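Local structure of aspartokinase (Synechocystis, 3L76) at residues Ala2-Gly14 / Leu162-Asp176. The protein probably catalyses the ATP-dependent phosphorylation of the beta-carboxyl group of aspartate, an early step toward threonine and lysine, and binds both amino acids in its ACT domains. Numbering follows the deposited sequence.
Sequences ALIVQKFGGTSVG and LAAALKADFCEIYTD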
loop_
_atom_site.group_PDB
_atom_site.type_symbol
_atom_site.label_atom_id
_atom_site.label_comp_id
_atom_site.label_asym_id
_atom_site.label_seq_id
_atom_site.Cartn_x
_atom_site.Cartn_y
_atom_site.Cartn_z
ATOM N N ALA A 2 4.266 25.370 -21.268
ATOM C CA ALA A 2 5.303 24.375 -21.032
ATOM C C ALA A 2 4.981 23.535 -19.802
ATOM O O ALA A 2 4.503 22.410 -19.934
ATOM C CB ALA A 2 6.667 25.040 -20.892
ATOM N N LEU A 3 5.230 24.086 -18.612
ATOM C CA LEU A 3 5.030 23.346 -17.357
ATOM C C LEU A 3 3.560 23.146 -16.994
ATOM O O LEU A 3 2.879 24.078 -16.554
ATOM C CB LEU A 3 5.759 24.018 -16.197
ATOM C CG LEU A 3 5.718 23.255 -14.873
ATOM C CD1 LEU A 3 6.207 21.830 -15.074
ATOM C CD2 LEU A 3 6.531 23.962 -13.795
ATOM N N ILE A 4 3.094 21.911 -17.156
ATOM C CA ILE A 4 1.692 21.566 -16.980
ATOM C C ILE A 4 1.535 20.486 -15.917
ATOM O O ILE A 4 2.186 19.446 -15.992
ATOM C CB ILE A 4 1.106 21.013 -18.297
ATOM C CG1 ILE A 4 1.291 22.009 -19.439
ATOM C CG2 ILE A 4 -0.355 20.649 -18.139
ATOM C CD1 ILE A 4 0.892 21.450 -20.787
ATOM N N VAL A 5 0.676 20.727 -14.927
ATOM C CA VAL A 5 0.303 19.676 -13.991
ATOM C C VAL A 5 -1.017 19.066 -14.437
ATOM O O VAL A 5 -2.015 19.773 -14.552
ATOM C CB VAL A 5 0.120 20.204 -12.570
ATOM C CG1 VAL A 5 -0.241 19.050 -11.619
ATOM C CG2 VAL A 5 1.368 20.952 -12.088
ATOM N N GLN A 6 -1.021 17.763 -14.701
ATOM C CA GLN A 6 -2.256 17.065 -15.056
ATOM C C GLN A 6 -2.688 16.101 -13.948
ATOM O O GLN A 6 -1.855 15.512 -13.263
ATOM C CB GLN A 6 -2.100 16.305 -16.375
ATOM C CG GLN A 6 -1.710 17.166 -17.570
ATOM C CD GLN A 6 -1.662 16.373 -18.868
ATOM O OE1 GLN A 6 -1.751 15.143 -18.865
ATOM N NE2 GLN A 6 -1.519 17.076 -19.983
ATOM N N LYS A 7 -3.996 15.959 -13.765
ATOM C CA LYS A 7 -4.530 15.008 -12.797
ATOM C C LYS A 7 -5.579 14.154 -13.475
ATOM O O LYS A 7 -6.339 14.643 -14.303
ATOM C CB LYS A 7 -5.117 15.707 -11.562
ATOM C CG LYS A 7 -6.617 15.495 -11.382
ATOM C CD LYS A 7 -6.963 14.508 -10.258
ATOM C CE LYS A 7 -8.474 14.273 -10.220
ATOM N NZ LYS A 7 -8.957 13.497 -9.046
ATOM N N PHE A 8 -5.594 12.870 -13.131
ATOM C CA PHE A 8 -6.534 11.922 -13.708
ATOM C C PHE A 8 -7.264 11.184 -12.605
ATOM O O PHE A 8 -6.641 10.593 -11.719
ATOM C CB PHE A 8 -5.802 10.925 -14.607
ATOM C CG PHE A 8 -5.198 11.547 -15.837
ATOM C CD1 PHE A 8 -3.902 12.044 -15.818
ATOM C CD2 PHE A 8 -5.927 11.639 -17.013
ATOM C CE1 PHE A 8 -3.339 12.612 -16.960
ATOM C CE2 PHE A 8 -5.377 12.212 -18.155
ATOM C CZ PHE A 8 -4.084 12.697 -18.133
ATOM N N GLY A 9 -8.591 11.224 -12.662
ATOM C CA GLY A 9 -9.417 10.592 -11.652
ATOM C C GLY A 9 -9.539 9.089 -11.812
ATOM O O GLY A 9 -9.042 8.515 -12.781
ATOM N N GLY A 10 -10.215 8.462 -10.854
ATOM C CA GLY A 10 -10.384 7.021 -10.821
ATOM C C GLY A 10 -10.857 6.413 -12.127
ATOM O O GLY A 10 -10.159 5.597 -12.716
ATOM N N THR A 11 -12.041 6.809 -12.581
ATOM C CA THR A 11 -12.626 6.238 -13.789
ATOM C C THR A 11 -11.701 6.339 -14.991
ATOM O O THR A 11 -11.648 5.430 -15.817
ATOM C CB THR A 11 -13.954 6.917 -14.143
ATOM O OG1 THR A 11 -13.741 8.327 -14.287
ATOM C CG2 THR A 11 -14.983 6.663 -13.054
ATOM N N SER A 12 -10.978 7.449 -15.085
ATOM C CA SER A 12 -10.055 7.677 -16.188
ATOM C C SER A 12 -8.944 6.631 -16.196
ATOM O O SER A 12 -8.164 6.548 -17.139
ATOM C CB SER A 12 -9.451 9.079 -16.085
ATOM O OG SER A 12 -10.460 10.061 -15.917
ATOM N N VAL A 13 -8.900 5.822 -15.144
ATOM C CA VAL A 13 -7.796 4.900 -14.896
ATOM C C VAL A 13 -8.318 3.548 -14.386
ATOM O O VAL A 13 -7.577 2.734 -13.845
ATOM C CB VAL A 13 -6.780 5.553 -13.908
ATOM C CG1 VAL A 13 -6.009 4.528 -13.093
ATOM C CG2 VAL A 13 -5.835 6.469 -14.663
ATOM N N GLY A 14 -9.608 3.307 -14.584
ATOM C CA GLY A 14 -10.252 2.126 -14.035
ATOM C C GLY A 14 -9.799 0.813 -14.641
ATOM O O GLY A 14 -9.852 -0.230 -13.986
ATOM N N LEU A 162 0.517 21.515 -6.086
ATOM C CA LEU A 162 1.755 21.206 -6.787
ATOM C C LEU A 162 2.021 22.238 -7.852
ATOM O O LEU A 162 3.124 22.761 -7.943
ATOM C CB LEU A 162 1.696 19.810 -7.414
ATOM C CG LEU A 162 2.144 18.674 -6.506
ATOM C CD1 LEU A 162 1.814 17.350 -7.136
ATOM C CD2 LEU A 162 3.627 18.794 -6.230
ATOM N N ALA A 163 1.005 22.520 -8.666
ATOM C CA ALA A 163 1.115 23.546 -9.698
ATOM C C ALA A 163 1.523 24.878 -9.075
ATOM O O ALA A 163 2.330 25.609 -9.646
ATOM C CB ALA A 163 -0.194 23.684 -10.479
ATOM N N ALA A 164 0.980 25.186 -7.897
ATOM C CA ALA A 164 1.362 26.414 -7.204
ATOM C C ALA A 164 2.854 26.401 -6.859
ATOM O O ALA A 164 3.577 27.333 -7.194
ATOM C CB ALA A 164 0.498 26.657 -5.939
ATOM N N ALA A 165 3.308 25.338 -6.203
ATOM C CA ALA A 165 4.697 25.238 -5.746
ATOM C C ALA A 165 5.751 25.235 -6.877
ATOM O O ALA A 165 6.887 25.684 -6.689
ATOM C CB ALA A 165 4.862 24.012 -4.863
ATOM N N LEU A 166 5.361 24.739 -8.047
ATOM C CA LEU A 166 6.270 24.619 -9.173
ATOM C C LEU A 166 6.145 25.783 -10.149
ATOM O O LEU A 166 6.843 25.828 -11.157
ATOM C CB LEU A 166 5.989 23.315 -9.918
ATOM C CG LEU A 166 6.061 22.053 -9.067
ATOM C CD1 LEU A 166 5.642 20.841 -9.866
ATOM C CD2 LEU A 166 7.453 21.881 -8.515
ATOM N N LYS A 167 5.254 26.717 -9.852
ATOM C CA LYS A 167 4.959 27.795 -10.782
ATOM C C LYS A 167 4.521 27.237 -12.132
ATOM O O LYS A 167 5.026 27.661 -13.164
ATOM C CB LYS A 167 6.170 28.711 -10.980
ATOM C CG LYS A 167 6.745 29.314 -9.701
ATOM C CD LYS A 167 5.756 30.238 -9.011
ATOM C CE LYS A 167 6.320 30.779 -7.705
ATOM N NZ LYS A 167 5.352 31.688 -7.030
ATOM N N ALA A 168 3.579 26.295 -12.122
ATOM C CA ALA A 168 3.053 25.728 -13.362
ATOM C C ALA A 168 2.234 26.755 -14.135
ATOM O O ALA A 168 1.588 27.627 -13.554
ATOM C CB ALA A 168 2.222 24.481 -13.084
ATOM N N ASP A 169 2.261 26.636 -15.454
ATOM C CA ASP A 169 1.556 27.570 -16.318
ATOM C C ASP A 169 0.063 27.380 -16.192
ATOM O O ASP A 169 -0.700 28.347 -16.185
ATOM C CB ASP A 169 2.010 27.395 -17.767
ATOM C CG ASP A 169 3.480 27.727 -17.955
ATOM O OD1 ASP A 169 3.868 28.885 -17.695
ATOM O OD2 ASP A 169 4.253 26.832 -18.356
ATOM N N PHE A 170 -0.352 26.123 -16.092
ATOM C CA PHE A 170 -1.736 25.808 -15.754
ATOM C C PHE A 170 -1.883 24.386 -15.229
ATOM O O PHE A 170 -0.919 23.629 -15.189
ATOM C CB PHE A 170 -2.682 26.064 -16.933
ATOM C CG PHE A 170 -2.219 25.468 -18.225
ATOM C CD1 PHE A 170 -2.750 24.270 -18.676
ATOM C CD2 PHE A 170 -1.262 26.111 -18.997
ATOM C CE1 PHE A 170 -2.329 23.711 -19.875
ATOM C CE2 PHE A 170 -0.834 25.562 -20.195
ATOM C CZ PHE A 170 -1.370 24.360 -20.637
ATOM N N CYS A 171 -3.097 24.047 -14.813
ATOM C CA CYS A 171 -3.376 22.770 -14.186
ATOM C C CYS A 171 -4.663 22.204 -14.768
ATOM O O CYS A 171 -5.687 22.877 -14.781
ATOM C CB CYS A 171 -3.502 22.952 -12.669
ATOM S SG CYS A 171 -4.104 21.516 -11.790
ATOM N N GLU A 172 -4.604 20.967 -15.250
ATOM C CA GLU A 172 -5.746 20.343 -15.913
ATOM C C GLU A 172 -6.282 19.169 -15.114
ATOM O O GLU A 172 -5.515 18.288 -14.735
ATOM C CB GLU A 172 -5.337 19.862 -17.298
ATOM C CG GLU A 172 -4.567 20.889 -18.107
ATOM C CD GLU A 172 -4.228 20.400 -19.507
ATOM O OE1 GLU A 172 -5.133 20.325 -20.358
ATOM O OE2 GLU A 172 -3.051 20.102 -19.764
ATOM N N ILE A 173 -7.591 19.162 -14.857
ATOM C CA ILE A 173 -8.237 18.059 -14.144
ATOM C C ILE A 173 -9.016 17.204 -15.125
ATOM O O ILE A 173 -10.011 17.656 -15.690
ATOM C CB ILE A 173 -9.228 18.550 -13.077
ATOM C CG1 ILE A 173 -8.582 19.601 -12.171
ATOM C CG2 ILE A 173 -9.755 17.370 -12.267
ATOM C CD1 ILE A 173 -7.582 19.046 -11.198
ATOM N N TYR A 174 -8.573 15.965 -15.318
ATOM C CA TYR A 174 -9.219 15.067 -16.269
ATOM C C TYR A 174 -10.209 14.139 -15.591
ATOM O O TYR A 174 -9.965 13.643 -14.490
ATOM C CB TYR A 174 -8.180 14.270 -17.066
ATOM C CG TYR A 174 -7.396 15.129 -18.023
ATOM C CD1 TYR A 174 -6.243 15.782 -17.612
ATOM C CD2 TYR A 174 -7.822 15.313 -19.330
ATOM C CE1 TYR A 174 -5.519 16.576 -18.483
ATOM C CE2 TYR A 174 -7.105 16.111 -20.213
ATOM C CZ TYR A 174 -5.951 16.735 -19.780
ATOM O OH TYR A 174 -5.233 17.532 -20.633
ATOM N N THR A 175 -11.329 13.910 -16.267
ATOM C CA THR A 175 -12.439 13.183 -15.679
ATOM C C THR A 175 -13.371 12.659 -16.763
ATOM O O THR A 175 -13.162 12.929 -17.945
ATOM C CB THR A 175 -13.223 14.085 -14.716
ATOM O OG1 THR A 175 -14.387 13.392 -14.258
ATOM C CG2 THR A 175 -13.633 15.381 -15.415
ATOM N N ASP A 176 -14.385 11.894 -16.362
ATOM C CA ASP A 176 -15.377 11.371 -17.302
ATOM C C ASP A 176 -16.541 12.335 -17.483
ATOM O O ASP A 176 -17.691 11.972 -17.289
ATOM C CB ASP A 176 -15.879 9.984 -16.876
ATOM C CG ASP A 176 -16.329 9.928 -15.418
ATOM O OD1 ASP A 176 -16.014 10.849 -14.636
ATOM O OD2 ASP A 176 -16.996 8.942 -15.050
#
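The rings of Phe-8 and Tyr-174 are nearly parallel, 13° between their planes, but displaced until little of one covers the other; Tyr-174 CD1 sits over one face of Phe-8 near its rim, and Phe-8 CZ lies over a face of Tyr-174. At the edge of the tyrosine ring, near its plane, comes the carbonyl oxygen of Lys-7. The Phe-170 ring receives Ile-4 CD1 obliquely, 3.7 Å from its CZ, while Glu-172 CG lies in plane at its edge. Tyr-174 has CG anti to the carbonyl carbon (chi1 -69°) and Phe-8 adopts nearly the same torsion, which sends both rings the same way from neighbouring strands. Between the aromatic groups, Gln-6 NE2 makes a weak bond to Glu-172 OE2, the amide and carboxylate planes 85° apart, and Tyr-174 OH gives a weak bond to Glu-172 OE1. Losing the phenol ring of Tyr-174 to an alanine is likely to leave the face of Phe-8 without its aromatic neighbour and Glu-172 OE1 without the weak bond from OH.

Strands 3-8 and 170-175 run parallel, tied by Glu-172 N to Val-5 O (2.9 Å), Lys-7 N to Glu-172 O (2.9 Å) and Tyr-174 N to Lys-7 O (2.8 Å). On the sheet face bearing Val-5 and Lys-7, Val-5 CG2 rests 3.5 Å from Ala-163 CB of helix 154-166, and Lys-7 CG meets Ile-173 CD1; Lys-7 NZ continues to Ser-41. Helix 16-31 packs on the face of Gln-6 and Phe-8, giving the three-layer sandwich of the amino acid kinase fold. At the N-terminal end of the pairing, Asp-169 N donates to Leu-3 O at 2.9 Å, and Asp-169 OD2 takes Ala-2 N from above the carboxylate plane. The buried Glu-172 carboxylate, with a long, weak ion pair to Arg-231, is thus probably kept charged by several modest partners.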